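Local coordinates for protein copper-containing nitrite reductase (Thermus scotoductus, PDB 6HBE) that probably reduces nitrite to nitric oxide with electrons taken from cytochrome c, working as a copper-containing homotrimer, at residues C[140-145]-C[250-255]; C[151-156]-C[196-201]; C[260-265]-C[280-285]. One frame throughout, in Å; residues are numbered along the deposited sequence.

Contact 1 of 3, residues C[140-145]-C[250-255]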
loop_
_atom_site.group_PDB
_atom_site.type_symbol
_atom_site.label_atom_id
_atom_site.label_comp_id
_atom_site.label_asym_id
_atom_site.label_seq_id
_atom_site.Cartn_x
_atom_site.Cartn_y
_atom_site.Cartn_z
ATOM N N GLU C 140 10.061 -0.761 35.916
ATOM C CA GLU C 140 11.188 0.120 35.575
ATOM C C GLU C 140 10.638 1.419 34.992
ATOM O O GLU C 140 9.919 1.391 33.987
ATOM C CB GLU C 140 12.114 -0.562 34.546
ATOM C CG GLU C 140 13.276 0.306 34.047
ATOM C CD GLU C 140 14.099 -0.328 32.930
ATOM O OE1 GLU C 140 13.870 -1.505 32.557
ATOM O OE2 GLU C 140 14.988 0.371 32.417
ATOM N N LYS C 141 10.968 2.555 35.599
ATOM C CA LYS C 141 10.454 3.839 35.088
ATOM C C LYS C 141 11.130 4.240 33.761
ATOM O O LYS C 141 12.296 3.940 33.547
ATOM C CB LYS C 141 10.604 4.932 36.150
ATOM C CG LYS C 141 9.740 4.636 37.371
ATOM C CD LYS C 141 9.806 5.734 38.421
ATOM C CE LYS C 141 8.991 5.368 39.658
ATOM N NZ LYS C 141 7.558 5.116 39.332
ATOM N N TYR C 142 10.374 4.882 32.861
ATOM C CA TYR C 142 10.917 5.383 31.584
ATOM C C TYR C 142 11.954 6.483 31.872
ATOM O O TYR C 142 11.945 7.106 32.949
ATOM C CB TYR C 142 9.773 5.918 30.666
ATOM C CG TYR C 142 8.792 4.840 30.181
ATOM C CD1 TYR C 142 9.144 3.936 29.165
ATOM C CD2 TYR C 142 7.517 4.743 30.723
ATOM C CE1 TYR C 142 8.244 2.956 28.730
ATOM C CE2 TYR C 142 6.613 3.773 30.300
ATOM C CZ TYR C 142 6.968 2.882 29.305
ATOM O OH TYR C 142 6.050 1.923 28.915
ATOM N N ARG C 143 12.853 6.718 30.923
ATOM C CA ARG C 143 14.021 7.562 31.156
ATOM C C ARG C 143 13.727 9.018 31.569
ATOM O O ARG C 143 14.378 9.529 32.506
ATOM C CB ARG C 143 14.955 7.489 29.949
ATOM C CG ARG C 143 16.177 8.377 30.025
ATOM C CD ARG C 143 17.208 7.971 28.996
ATOM N NE ARG C 143 18.057 9.091 28.646
ATOM C CZ ARG C 143 18.986 9.066 27.705
ATOM N NH1 ARG C 143 19.232 7.951 27.026
ATOM N NH2 ARG C 143 19.675 10.170 27.445
ATOM N N MET C 144 12.771 9.689 30.910
ATOM C CA MET C 144 12.442 11.081 31.246
ATOM C C MET C 144 11.778 11.203 32.631
ATOM O O MET C 144 11.981 12.195 33.329
ATOM C CB MET C 144 11.565 11.764 30.178
ATOM C CG MET C 144 11.460 13.295 30.340
ATOM S SD MET C 144 10.533 14.114 28.996
ATOM C CE MET C 144 11.770 14.084 27.691
ATOM N N GLU C 145 10.971 10.223 33.031
ATOM C CA GLU C 145 10.440 10.201 34.409
ATOM C C GLU C 145 11.579 10.061 35.425
ATOM O O GLU C 145 11.633 10.805 36.400
ATOM C CB GLU C 145 9.417 9.083 34.619
ATOM C CG GLU C 145 8.955 8.934 36.080
ATOM C CD GLU C 145 7.604 8.239 36.265
ATOM O OE1 GLU C 145 6.934 7.829 35.284
ATOM O OE2 GLU C 145 7.189 8.111 37.437
ATOM N N VAL C 250 5.724 3.880 23.133
ATOM C CA VAL C 250 5.621 4.965 24.151
ATOM C C VAL C 250 6.641 6.073 23.801
ATOM O O VAL C 250 7.780 5.780 23.448
ATOM C CB VAL C 250 5.835 4.434 25.589
ATOM C CG1 VAL C 250 5.918 5.558 26.605
ATOM C CG2 VAL C 250 4.689 3.509 25.963
ATOM N N ILE C 251 6.202 7.331 23.828
ATOM C CA ILE C 251 7.025 8.481 23.438
ATOM C C ILE C 251 7.036 9.488 24.625
ATOM O O ILE C 251 5.984 9.797 25.177
ATOM C CB ILE C 251 6.421 9.128 22.174
ATOM C CG1 ILE C 251 6.531 8.160 20.970
ATOM C CG2 ILE C 251 7.056 10.478 21.853
ATOM C CD1 ILE C 251 5.527 8.485 19.865
ATOM N N GLU C 252 8.224 9.964 25.000
ATOM C CA GLU C 252 8.403 11.049 25.977
ATOM C C GLU C 252 8.942 12.300 25.257
ATOM O O GLU C 252 9.927 12.207 24.525
ATOM C CB GLU C 252 9.397 10.592 27.057
ATOM C CG GLU C 252 8.917 9.428 27.898
ATOM C CD GLU C 252 9.928 9.046 28.986
ATOM O OE1 GLU C 252 11.078 8.733 28.665
ATOM O OE2 GLU C 252 9.562 9.071 30.173
ATOM N N TRP C 253 8.287 13.447 25.451
ATOM C CA TRP C 253 8.646 14.691 24.805
ATOM C C TRP C 253 8.210 15.851 25.711
ATOM O O TRP C 253 7.113 15.824 26.269
ATOM C CB TRP C 253 7.935 14.787 23.410
ATOM C CG TRP C 253 8.092 16.101 22.635
ATOM C CD1 TRP C 253 9.246 16.628 22.121
ATOM C CD2 TRP C 253 7.038 16.987 22.227
ATOM N NE1 TRP C 253 8.982 17.819 21.481
ATOM C CE2 TRP C 253 7.638 18.062 21.540
ATOM C CE3 TRP C 253 5.660 17.023 22.459
ATOM C CZ2 TRP C 253 6.892 19.123 21.009
ATOM C CZ3 TRP C 253 4.923 18.076 21.931
ATOM C CH2 TRP C 253 5.545 19.117 21.231
ATOM N N ARG C 254 9.066 16.859 25.842
ATOM C CA ARG C 254 8.687 18.134 26.473
ATOM C C ARG C 254 8.214 19.136 25.452
ATOM O O ARG C 254 8.852 19.316 24.419
ATOM C CB ARG C 254 9.846 18.715 27.272
ATOM C CG ARG C 254 10.057 17.927 28.558
ATOM C CD ARG C 254 11.379 18.208 29.215
ATOM N NE ARG C 254 12.507 17.683 28.452
ATOM C CZ ARG C 254 13.725 17.473 28.951
ATOM N NH1 ARG C 254 13.998 17.732 30.227
ATOM N NH2 ARG C 254 14.688 17.006 28.167
ATOM N N VAL C 255 7.106 19.799 25.752
ATOM C CA VAL C 255 6.581 20.854 24.898
ATOM C C VAL C 255 7.629 21.998 24.987
ATOM O O VAL C 255 7.968 22.424 26.115
ATOM C CB VAL C 255 5.193 21.357 25.349
ATOM C CG1 VAL C 255 4.682 22.434 24.412
ATOM C CG2 VAL C 255 4.145 20.243 25.395
#

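Contact 2 of 3, residues C[151-156]-C[196-201]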
loop_
_atom_site.group_PDB
_atom_site.type_symbol
_atom_site.label_atom_id
_atom_site.label_comp_id
_atom_site.label_asym_id
_atom_site.label_seq_id
_atom_site.Cartn_x
_atom_site.Cartn_y
_atom_site.Cartn_z
ATOM N N GLY C 151 6.346 12.154 37.401
ATOM C CA GLY C 151 5.571 11.583 36.315
ATOM C C GLY C 151 5.095 12.630 35.334
ATOM O O GLY C 151 5.312 13.829 35.539
ATOM N N PRO C 152 4.459 12.187 34.238
ATOM C CA PRO C 152 4.057 13.119 33.190
ATOM C C PRO C 152 3.099 14.180 33.689
ATOM O O PRO C 152 2.277 13.886 34.552
ATOM C CB PRO C 152 3.327 12.227 32.175
ATOM C CG PRO C 152 3.861 10.851 32.396
ATOM C CD PRO C 152 4.244 10.775 33.860
ATOM N N ASP C 153 3.182 15.380 33.132
ATOM C CA ASP C 153 2.156 16.387 33.325
ATOM C C ASP C 153 0.841 16.039 32.625
ATOM O O ASP C 153 -0.208 16.374 33.125
ATOM C CB ASP C 153 2.672 17.762 32.873
ATOM C CG ASP C 153 3.887 18.218 33.691
ATOM O OD1 ASP C 153 3.774 18.280 34.927
ATOM O OD2 ASP C 153 4.961 18.467 33.125
ATOM N N LEU C 154 0.893 15.366 31.468
ATOM C CA LEU C 154 -0.309 14.823 30.824
ATOM C C LEU C 154 0.055 13.539 30.033
ATOM O O LEU C 154 1.074 13.504 29.333
ATOM C CB LEU C 154 -0.925 15.864 29.891
ATOM C CG LEU C 154 -2.259 15.575 29.205
ATOM C CD1 LEU C 154 -3.439 15.329 30.157
ATOM C CD2 LEU C 154 -2.578 16.729 28.283
ATOM N N LYS C 155 -0.779 12.506 30.187
ATOM C CA LYS C 155 -0.705 11.270 29.379
ATOM C C LYS C 155 -1.754 11.332 28.280
ATOM O O LYS C 155 -2.904 11.697 28.533
ATOM C CB LYS C 155 -0.939 10.050 30.258
ATOM C CG LYS C 155 0.175 9.809 31.273
ATOM C CD LYS C 155 -0.178 8.622 32.164
ATOM C CE LYS C 155 1.020 8.179 33.009
ATOM N NZ LYS C 155 0.665 7.005 33.849
ATOM N N LEU C 156 -1.350 10.943 27.066
ATOM C CA LEU C 156 -2.208 10.950 25.897
ATOM C C LEU C 156 -2.163 9.518 25.331
ATOM O O LEU C 156 -1.078 9.027 25.024
ATOM C CB LEU C 156 -1.684 11.923 24.858
ATOM C CG LEU C 156 -1.530 13.399 25.270
ATOM C CD1 LEU C 156 -0.994 14.186 24.093
ATOM C CD2 LEU C 156 -2.860 13.997 25.717
ATOM N N PRO C 196 3.437 25.113 27.486
ATOM C CA PRO C 196 4.870 25.113 27.209
ATOM C C PRO C 196 5.656 24.593 28.403
ATOM O O PRO C 196 5.273 24.887 29.546
ATOM C CB PRO C 196 5.182 26.589 26.934
ATOM C CG PRO C 196 3.900 27.161 26.466
ATOM C CD PRO C 196 2.836 26.447 27.256
ATOM N N GLY C 197 6.678 23.776 28.141
ATOM C CA GLY C 197 7.430 23.067 29.181
ATOM C C GLY C 197 6.822 21.781 29.741
ATOM O O GLY C 197 7.497 21.086 30.463
ATOM N N ASP C 198 5.559 21.445 29.455
ATOM C CA ASP C 198 4.969 20.173 29.961
ATOM C C ASP C 198 5.769 18.936 29.521
ATOM O O ASP C 198 6.204 18.839 28.336
ATOM C CB ASP C 198 3.539 19.953 29.408
ATOM C CG ASP C 198 2.463 20.594 30.226
ATOM O OD1 ASP C 198 2.710 21.047 31.373
ATOM O OD2 ASP C 198 1.328 20.652 29.685
ATOM N N TYR C 199 5.934 17.996 30.445
ATOM C CA TYR C 199 6.395 16.639 30.119
ATOM C C TYR C 199 5.182 15.792 29.686
ATOM O O TYR C 199 4.321 15.446 30.517
ATOM C CB TYR C 199 7.146 16.039 31.321
ATOM C CG TYR C 199 7.334 14.529 31.374
ATOM C CD1 TYR C 199 7.386 13.723 30.208
ATOM C CD2 TYR C 199 7.516 13.888 32.614
ATOM C CE1 TYR C 199 7.550 12.351 30.295
ATOM C CE2 TYR C 199 7.689 12.506 32.699
ATOM C CZ TYR C 199 7.730 11.745 31.541
ATOM O OH TYR C 199 7.905 10.380 31.655
ATOM N N LEU C 200 5.103 15.492 28.379
ATOM C CA LEU C 200 4.054 14.615 27.839
ATOM C C LEU C 200 4.539 13.179 27.680
ATOM O O LEU C 200 5.678 12.958 27.271
ATOM C CB LEU C 200 3.558 15.133 26.472
ATOM C CG LEU C 200 3.040 16.573 26.414
ATOM C CD1 LEU C 200 2.473 16.870 25.028
ATOM C CD2 LEU C 200 1.975 16.911 27.460
ATOM N N ARG C 201 3.673 12.206 27.983
ATOM C CA ARG C 201 3.931 10.795 27.609
ATOM C C ARG C 201 2.770 10.291 26.722
ATOM O O ARG C 201 1.610 10.356 27.118
ATOM C CB ARG C 201 4.182 9.894 28.828
ATOM C CG ARG C 201 4.792 8.516 28.484
ATOM C CD ARG C 201 5.664 7.986 29.620
ATOM N NE ARG C 201 4.871 7.426 30.714
ATOM C CZ ARG C 201 5.144 7.509 32.029
ATOM N NH1 ARG C 201 6.201 8.166 32.507
ATOM N NH2 ARG C 201 4.326 6.903 32.881
#

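Contact 3 of 3, residues C[260-265]-C[280-285]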
loop_
_atom_site.group_PDB
_atom_site.type_symbol
_atom_site.label_atom_id
_atom_site.label_comp_id
_atom_site.label_asym_id
_atom_site.label_seq_id
_atom_site.Cartn_x
_atom_site.Cartn_y
_atom_site.Cartn_z
ATOM N N GLY C 260 1.509 28.132 21.116
ATOM C CA GLY C 260 0.955 27.910 19.798
ATOM C C GLY C 260 0.596 26.445 19.553
ATOM O O GLY C 260 0.713 25.598 20.439
ATOM N N ASP C 261 0.149 26.164 18.338
ATOM C CA ASP C 261 -0.318 24.814 17.982
ATOM C C ASP C 261 0.859 23.903 17.563
ATOM O O ASP C 261 1.688 24.305 16.756
ATOM C CB ASP C 261 -1.337 24.898 16.840
ATOM C CG ASP C 261 -2.689 25.412 17.277
ATOM O OD1 ASP C 261 -2.907 25.653 18.501
ATOM O OD2 ASP C 261 -3.563 25.585 16.380
ATOM N N TYR C 262 0.911 22.696 18.135
ATOM C CA TYR C 262 1.860 21.675 17.780
ATOM C C TYR C 262 1.027 20.508 17.239
ATOM O O TYR C 262 0.322 19.843 18.005
ATOM C CB TYR C 262 2.676 21.241 19.012
ATOM C CG TYR C 262 3.641 22.307 19.561
ATOM C CD1 TYR C 262 3.206 23.271 20.474
ATOM C CD2 TYR C 262 4.968 22.328 19.180
ATOM C CE1 TYR C 262 4.080 24.251 20.976
ATOM C CE2 TYR C 262 5.866 23.307 19.648
ATOM C CZ TYR C 262 5.414 24.259 20.566
ATOM O OH TYR C 262 6.282 25.219 21.065
ATOM N N THR C 263 1.062 20.320 15.921
ATOM C CA THR C 263 0.113 19.433 15.236
ATOM C C THR C 263 0.611 17.973 15.287
ATOM O O THR C 263 1.735 17.691 14.887
ATOM C CB THR C 263 -0.116 19.935 13.796
ATOM O OG1 THR C 263 -0.810 21.185 13.844
ATOM C CG2 THR C 263 -0.936 18.969 12.978
ATOM N N LEU C 264 -0.259 17.067 15.713
ATOM C CA LEU C 264 0.005 15.617 15.719
ATOM C C LEU C 264 -0.514 15.028 14.405
ATOM O O LEU C 264 -1.687 15.245 14.025
ATOM C CB LEU C 264 -0.732 14.968 16.894
ATOM C CG LEU C 264 -0.601 13.461 17.068
ATOM C CD1 LEU C 264 0.815 13.142 17.562
ATOM C CD2 LEU C 264 -1.662 12.905 18.027
ATOM N N VAL C 265 0.328 14.265 13.716
ATOM C CA VAL C 265 -0.021 13.812 12.360
ATOM C C VAL C 265 0.787 12.555 12.018
ATOM O O VAL C 265 1.902 12.310 12.589
ATOM C CB VAL C 265 0.189 14.971 11.332
ATOM C CG1 VAL C 265 1.659 15.290 11.140
ATOM C CG2 VAL C 265 -0.499 14.703 9.982
ATOM N N LEU C 280 -2.295 19.764 19.438
ATOM C CA LEU C 280 -1.930 20.072 20.829
ATOM C C LEU C 280 -1.789 21.610 20.950
ATOM O O LEU C 280 -0.887 22.187 20.366
ATOM C CB LEU C 280 -0.607 19.395 21.193
ATOM C CG LEU C 280 -0.491 17.892 20.842
ATOM C CD1 LEU C 280 0.845 17.330 21.260
ATOM C CD2 LEU C 280 -1.621 17.080 21.441
ATOM N N ARG C 281 -2.697 22.266 21.678
ATOM C CA ARG C 281 -2.743 23.734 21.731
ATOM C C ARG C 281 -2.062 24.221 22.998
ATOM O O ARG C 281 -2.628 24.127 24.096
ATOM C CB ARG C 281 -4.191 24.230 21.625
ATOM C CG ARG C 281 -4.347 25.767 21.577
ATOM C CD ARG C 281 -5.638 26.174 20.869
ATOM N NE ARG C 281 -5.557 26.003 19.416
ATOM C CZ ARG C 281 -6.591 26.090 18.561
ATOM N NH1 ARG C 281 -7.858 26.305 18.971
ATOM N NH2 ARG C 281 -6.364 25.967 17.248
ATOM N N ALA C 282 -0.836 24.739 22.838
ATOM C CA ALA C 282 0.020 25.086 23.971
ATOM C C ALA C 282 -0.259 26.535 24.392
ATOM O O ALA C 282 -0.157 27.464 23.557
ATOM C CB ALA C 282 1.493 24.890 23.625
ATOM N N LYS C 283 -0.674 26.703 25.651
ATOM C CA LYS C 283 -0.917 28.041 26.276
ATOM C C LYS C 283 -0.413 28.029 27.693
ATOM O O LYS C 283 -0.626 27.061 28.422
ATOM C CB LYS C 283 -2.402 28.381 26.332
ATOM C CG LYS C 283 -2.996 28.627 24.974
ATOM C CD LYS C 283 -4.441 29.082 25.059
ATOM C CE LYS C 283 -4.977 29.378 23.657
ATOM N NZ LYS C 283 -6.452 29.197 23.613
ATOM N N LYS C 284 0.244 29.119 28.093
ATOM C CA LYS C 284 0.821 29.247 29.447
ATOM C C LYS C 284 -0.202 29.020 30.551
ATOM O O LYS C 284 0.105 28.412 31.571
ATOM C CB LYS C 284 1.433 30.662 29.630
ATOM C CG LYS C 284 2.723 30.916 28.855
ATOM C CD LYS C 284 3.823 29.940 29.262
ATOM C CE LYS C 284 5.252 30.422 28.993
ATOM N NZ LYS C 284 5.528 30.677 27.548
ATOM N N ASP C 285 -1.425 29.464 30.329
ATOM C CA ASP C 285 -2.467 29.348 31.392
ATOM C C ASP C 285 -3.390 28.112 31.243
ATOM O O ASP C 285 -4.478 28.066 31.833
ATOM C CB ASP C 285 -3.291 30.662 31.480
ATOM C CG ASP C 285 -3.934 31.072 30.144
ATOM O OD1 ASP C 285 -3.830 30.314 29.146
ATOM O OD2 ASP C 285 -4.531 32.181 30.094
#

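Contact 1 of 3, residues C[140-145]-C[250-255]
E252 reaches from strand 248-254 to the first turn of helix 143-148, and its side chain carries most of the polar contact. With CG anti to the carbonyl carbon (chi1 -64°) and the chain extended beyond it, the carboxylate is delivered straight to the start of the helix. CB of E252 packs against CB of M144 at 4.0 Å. OE1 accepts the backbone N-H of M144, with E252 OE1 3.0 Å from M144 N and the bond nearly straight at 167°, although the donor stands above the carboxylate plane. E252 OE2 lies 3.2 Å from CB of Y142, the N-cap residue, and takes a weak bond from E145 N at 3.4 Å. The hydroxyls of Y226 and Y199 bond to OE1 and OE2 respectively, so both buried oxygens are multiply held; the amides at the helix start would probably favour the charged carboxylate. An alanine at E252 would probably leave these amides and tyrosine hydroxyls without their shared buried acceptor and loosen the helix start from the sheet. To one side, V250 and Y142 cross at about a right angle: CG1 of V250 sits over a face of the ring in a CH-pi contact, 4.1 Å from the Y142 ring centroid, while Y142 OH bonds to the carbonyl of G229. To the other side, M144 runs out extended and bends only at its last torsion, bringing CE within 3.8 Å of R254 NE; the R254 guanidinium itself pairs with E223. The helix thus lies against one face of the six-stranded sheet of the second cupredoxin domain, across strand 248-254 and its neighbours 199-208 and 222-227, while W253 points to the other face and bonds to N83 of a neighbouring subunit.

Contact 2 of 3, residues C[151-156]-C[196-201]
P152 sets the CG/CD edge of its ring on a face of the R201 guanidinium, with P152 CG 3.5 Å above the centre of the R201 plane. A bend at chi3 (78°) turns the arginine into this position, and Y199 OH, itself bonded to E252, takes a bond from R201 NH1 at 2.9 Å near the guanidinium plane and, with Y203 at NE, helps to hold its rotation. Next along the proline, P152 CA stands over a face of the Y199 ring, 3.9 Å from its centroid, in a CH-pi contact. Beyond the proline the two chains run as parallel strands, with R201 N bonded to L154 O at 3.2 Å and L156 N to R201 O at 3.0 Å. L154 and L200 pack together on the opposite sheet face to K155 and R201. Where the strands begin, D153 exchanges two bonds with Y199: its N-H reaches Y199 O at a bent 132°, and D153 OD2 receives Y199 N at 2.9 Å through its anti lone pair. Like charges come close twice, K155 NZ to R201 NH2 at 3.8 Å and D153 OD2 to D198 OD1 at 3.8 Å. The backbone bonds thus carry the pairing, and the side-chain charges are probably balanced by outside partners: E145 for R201, R150 for D153 and R288 for D198, which also accepts the backbone N-H of R195.

Contact 3 of 3, residues C[260-265]-C[280-285]
This is an antiparallel strand pairing in the five-stranded sheet of the second cupredoxin domain, where strand 260-266 lies between 277-282 and 213-217, close to the subunit interface. G260 faces A282 and Y262 faces L280 as hydrogen-bonded pairs, each making two backbone bonds, while D261 and R281 form the non-hydrogen-bonded pair between them. The straightest of the four runs from Y262 N to L280 O at 2.9 Å; the pair at the strand start includes G260 N to A282 O at 3.0 Å. G260 has phi at 131°, where a side chain would collide with the preceding carbonyl oxygen. On the face shared by Y262, L280 and A282, the A282 methyl comes to the edge of the tyrosine ring, with A282 CB 3.8 Å from Y262 CE1. L280 is drawn in over the backbone of Y262, its CB 3.4 Å from Y262 O, and the Y262 hydroxyl bonds to the carbonyl of V258. The main-chain carbonyl of D261 accepts a bond from Q85 of a neighbouring subunit, tying this strand into the trimer. On the opposite face D261 and R281 lie side by side. R281 bends at chi3 to present its NE edge, giving NE to D261 OD1 at 2.8 Å and NH2 to D261 OD2 at 3.0 Å, both on syn lone pairs. Carboxylate and guanidinium are only 11° from coplanar, so neither group can easily turn without losing a bond. Such a bidentate, side-on, nearly straight salt bridge would be expected to keep both groups ionised and is likely to offset much of their charge.

Read from the N terminus, contact 1 closes the longest loop, bringing the helix that begins at 143 back to strand 248-254. Contact 2 is nested inside that loop and pairs strand 154-163 with 199-208, the neighbour of 248-254 in the same sheet. The two meet directly, also through the backbone, G197 N lying 2.8 Å from V255 O. Contact 3 follows in series after both, its short loop holding helix 269-272 and joining two strands of the other sheet. The sandwich interior links the layers: L280 packs against L156 and L200 of contact 2, and Y262 against W253 and V255 of contact 1. Helix and both sheets of the second cupredoxin domain are thereby tied together.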